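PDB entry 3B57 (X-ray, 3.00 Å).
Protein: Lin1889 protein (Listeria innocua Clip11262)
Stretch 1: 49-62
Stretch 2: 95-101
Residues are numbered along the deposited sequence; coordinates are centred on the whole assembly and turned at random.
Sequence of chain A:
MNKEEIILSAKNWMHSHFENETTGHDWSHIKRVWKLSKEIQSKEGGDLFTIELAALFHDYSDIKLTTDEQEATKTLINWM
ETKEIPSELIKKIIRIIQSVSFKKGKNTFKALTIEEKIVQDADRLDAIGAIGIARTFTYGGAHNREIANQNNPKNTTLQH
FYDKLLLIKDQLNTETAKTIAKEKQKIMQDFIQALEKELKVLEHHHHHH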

# COMPACT_ATOMS: atom_id res chain seq x y z
N PHE A 49 33.46 4.64 -2.69
CA PHE A 49 33.40 5.70 -1.68
C PHE A 49 32.60 6.89 -2.19
O PHE A 49 31.83 7.52 -1.46
N THR A 50 32.80 7.19 -3.46
CA THR A 50 32.10 8.30 -4.06
C THR A 50 30.59 7.99 -4.15
O THR A 50 29.75 8.89 -3.98
N ILE A 51 30.27 6.72 -4.38
CA ILE A 51 28.91 6.19 -4.49
C ILE A 51 28.21 6.12 -3.14
O ILE A 51 27.09 6.60 -2.97
N GLU A 52 28.88 5.49 -2.18
CA GLU A 52 28.35 5.31 -0.84
C GLU A 52 27.87 6.62 -0.18
O GLU A 52 26.86 6.63 0.52
N LEU A 53 28.59 7.72 -0.39
CA LEU A 53 28.20 8.99 0.21
C LEU A 53 27.12 9.67 -0.60
O LEU A 53 26.17 10.20 -0.05
N ALA A 54 27.26 9.67 -1.92
CA ALA A 54 26.22 10.31 -2.70
C ALA A 54 24.91 9.62 -2.35
O ALA A 54 23.89 10.27 -2.21
N ALA A 55 24.95 8.30 -2.18
CA ALA A 55 23.75 7.54 -1.83
C ALA A 55 23.17 7.97 -0.49
O ALA A 55 21.96 8.11 -0.34
N LEU A 56 24.04 8.14 0.50
CA LEU A 56 23.60 8.55 1.82
C LEU A 56 23.12 10.00 1.89
O LEU A 56 22.30 10.32 2.75
N PHE A 57 23.62 10.86 1.01
CA PHE A 57 23.21 12.27 1.01
C PHE A 57 22.23 12.61 -0.11
O PHE A 57 21.79 13.75 -0.21
N HIS A 58 21.90 11.64 -0.96
CA HIS A 58 21.01 11.90 -2.08
C HIS A 58 19.68 12.50 -1.67
O HIS A 58 18.99 13.12 -2.49
N ASP A 59 19.34 12.35 -0.40
CA ASP A 59 18.07 12.83 0.11
C ASP A 59 18.24 13.78 1.27
O ASP A 59 17.73 13.54 2.36
N TYR A 60 18.96 14.87 1.05
CA TYR A 60 19.19 15.84 2.11
C TYR A 60 18.88 17.22 1.56
O TYR A 60 18.58 18.15 2.31
N SER A 61 18.96 17.32 0.24
CA SER A 61 18.70 18.57 -0.45
C SER A 61 17.20 18.87 -0.55
O SER A 61 16.63 18.91 -1.64
N ASP A 62 16.57 19.08 0.61
CA ASP A 62 15.14 19.40 0.69
C ASP A 62 14.71 19.76 2.11
O ASP A 62 15.20 20.72 2.71
N ARG A 95 27.69 16.25 -7.87
CA ARG A 95 27.20 16.07 -9.24
C ARG A 95 26.26 14.86 -9.30
O ARG A 95 25.25 14.89 -10.00
N ILE A 96 26.61 13.81 -8.56
CA ILE A 96 25.81 12.59 -8.51
C ILE A 96 24.45 12.87 -7.89
O ILE A 96 23.41 12.55 -8.48
N ILE A 97 24.45 13.48 -6.71
CA ILE A 97 23.21 13.79 -6.03
C ILE A 97 22.25 14.55 -6.95
O ILE A 97 21.04 14.39 -6.86
N GLN A 98 22.80 15.37 -7.85
CA GLN A 98 21.99 16.14 -8.78
C GLN A 98 21.31 15.29 -9.85
O GLN A 98 20.17 15.54 -10.22
N SER A 99 22.01 14.28 -10.35
CA SER A 99 21.45 13.41 -11.37
C SER A 99 20.44 12.43 -10.77
O SER A 99 19.75 11.72 -11.50
N VAL A 100 20.36 12.41 -9.45
CA VAL A 100 19.44 11.52 -8.76
C VAL A 100 18.11 12.22 -8.53
O VAL A 100 17.14 12.00 -9.25
N SER A 101 18.08 13.07 -7.51
CA SER A 101 16.88 13.83 -7.16
C SER A 101 16.92 15.17 -7.89
O SER A 101 16.99 15.21 -9.11

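What fills the apolar centre of the contact? Ile-97 does, the residue with the largest area covered by the other stretch. Its CA-to-CB bond points sideways, but the m, t rotamer (chi1 -61°, chi2 -176°) carries the end of the side chain nearer to the first helix. There CD1 of Ile-97 lies 3.6 Å from CB of Phe-57, while CG1 of Ile-97 sits 4.2 Å from CB of Ala-54. CG2 of Ile-97 also lies 3.8 Å from CA of His-58. CA of His-58 and CA of Ile-97 are 4.9 Å apart, the nearest approach of the two backbones by CA atoms. Of the Phe-57 side chain it is CB that makes the contact; the end of the side chain, chi1 m (-60°), leads away.

How does the packing continue back along the first helix? Ala-54 points toward the second helix, and its CB meets CG2 of Ile-96 at 3.4 Å, a tight apolar contact. Ile-96 points toward the first helix in turn, with chi1 at -65° (m) and chi2 at 175° (t). CD1 of Ile-96 lies 3.6 Å from CG2 of Thr-50, one turn further back, and is also 4.0 Å from CB of Ala-54. The methyl group of Thr-50 thus adds to the apolar surface; its chi1, -116°, lies between the wells. The helix axes approach to 9.1 Å and cross at -50°, and the residues on the far side of the first helix, Ala-55 and Leu-56 among them, point away and take no part.

What does His-58 contribute where the packing turns from apolar to polar? Its chi1 is p (84°), and its CA-to-CB bond runs sideways to the second stretch. The ring presents an edge to Val-100, whose CG1 lies near the ring plane, 3.9 Å from CD2 of His-58; Val-100 points toward the first stretch with chi1 t (175°). The ring nitrogens are engaged away from this contact: ND1 of His-58 donates a weak hydrogen bond to O of Ala-55 at 2.5 Å, and NE2 is hydrogen-bonded elsewhere in the structure.

Which polar link closes the outer edge? Ser-101, exposed and pointing toward the first stretch with chi1 p (57°), donates from its OG to O of His-58 at 3.3 Å, the one hydrogen bond between the stretches. Ser-61 also points inward, with chi1 m (-51°), yet its OG finds CG2 of Ile-97 at 4.2 Å, a loose contact with the margin of the apolar centre.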

# COMPACT_ATOMS: atom_id res chain seq x y z
CB PHE A 49 34.81 6.15 -1.31
CG PHE A 49 34.84 7.31 -0.36
CD1 PHE A 49 35.21 8.57 -0.80
CD2 PHE A 49 34.49 7.13 0.97
CE1 PHE A 49 35.23 9.65 0.08
CE2 PHE A 49 34.50 8.20 1.86
CZ PHE A 49 34.87 9.47 1.41
CB THR A 50 32.72 8.58 -5.44
OG1 THR A 50 33.32 9.88 -5.42
CG2 THR A 50 31.70 8.49 -6.55
CB ILE A 51 28.93 4.76 -5.11
CG1 ILE A 51 29.30 4.84 -6.60
CG2 ILE A 51 27.59 4.04 -4.89
CD1 ILE A 51 29.71 3.52 -7.23
CB GLU A 52 29.41 4.64 0.02
CG GLU A 52 28.86 3.60 0.96
CD GLU A 52 29.83 2.45 1.13
OE1 GLU A 52 30.34 1.98 0.08
OE2 GLU A 52 30.07 2.00 2.29
CB LEU A 53 29.38 9.96 0.34
CG LEU A 53 30.44 9.65 1.39
CD1 LEU A 53 31.60 10.62 1.23
CD2 LEU A 53 29.84 9.73 2.77
CB ALA A 54 26.52 10.19 -4.18
CB ALA A 55 24.04 6.06 -1.81
CB LEU A 56 24.70 8.31 2.84
CG LEU A 56 24.97 6.85 3.17
CD1 LEU A 56 25.96 6.80 4.32
CD2 LEU A 56 23.68 6.15 3.59
CB PHE A 57 24.41 13.22 0.88
CG PHE A 57 25.43 13.10 1.99
CD1 PHE A 57 25.06 12.72 3.26
CD2 PHE A 57 26.78 13.38 1.74
CE1 PHE A 57 26.01 12.61 4.28
CE2 PHE A 57 27.74 13.28 2.75
CZ PHE A 57 27.36 12.89 4.02
CB HIS A 58 20.76 10.62 -2.89
CG HIS A 58 19.67 9.74 -2.34
ND1 HIS A 58 19.76 9.11 -1.12
CD2 HIS A 58 18.48 9.36 -2.87
CE1 HIS A 58 18.67 8.37 -0.92
NE2 HIS A 58 17.88 8.51 -1.97
CB ASP A 59 17.22 11.65 0.54
CG ASP A 59 15.81 11.71 0.01
OD1 ASP A 59 15.18 12.79 0.16
OD2 ASP A 59 15.35 10.69 -0.55
CB TYR A 60 20.65 15.76 2.55
CG TYR A 60 20.99 16.71 3.67
CD1 TYR A 60 20.75 16.36 5.00
CD2 TYR A 60 21.53 17.97 3.39
CE1 TYR A 60 21.04 17.25 6.02
CE2 TYR A 60 21.81 18.86 4.41
CZ TYR A 60 21.57 18.50 5.72
OH TYR A 60 21.84 19.40 6.71
CB SER A 61 19.34 18.50 -1.84
OG SER A 61 20.70 18.10 -1.73
CB ASP A 62 14.29 18.22 0.19
CG ASP A 62 14.49 16.96 1.02
OD1 ASP A 62 15.61 16.40 0.99
OD2 ASP A 62 13.52 16.53 1.69
CB ARG A 95 28.38 15.87 -10.20
CG ARG A 95 29.15 17.15 -10.54
CD ARG A 95 30.42 16.87 -11.38
NE ARG A 95 30.18 15.96 -12.49
CZ ARG A 95 29.32 16.19 -13.49
NH1 ARG A 95 28.63 17.32 -13.53
NH2 ARG A 95 29.16 15.28 -14.45
CB ILE A 96 26.50 11.50 -7.66
CG1 ILE A 96 27.80 11.08 -8.34
CG2 ILE A 96 25.57 10.31 -7.48
CD1 ILE A 96 28.62 10.11 -7.53
CB ILE A 97 23.48 14.60 -4.75
CG1 ILE A 97 24.34 13.76 -3.80
CG2 ILE A 97 22.18 14.97 -4.08
CD1 ILE A 97 24.60 14.42 -2.47
CB GLN A 98 22.84 17.21 -9.45
CG GLN A 98 23.38 18.24 -8.48
CD GLN A 98 24.36 19.19 -9.14
OE1 GLN A 98 24.84 20.14 -8.51
NE2 GLN A 98 24.66 18.95 -10.42
CB SER A 99 22.57 12.64 -12.09
OG SER A 99 23.37 11.91 -11.17
CB VAL A 100 20.01 11.09 -7.41
CG1 VAL A 100 18.98 10.27 -6.65
CG2 VAL A 100 21.28 10.30 -7.62
CB SER A 101 16.80 14.05 -5.64
OG SER A 101 17.95 14.71 -5.15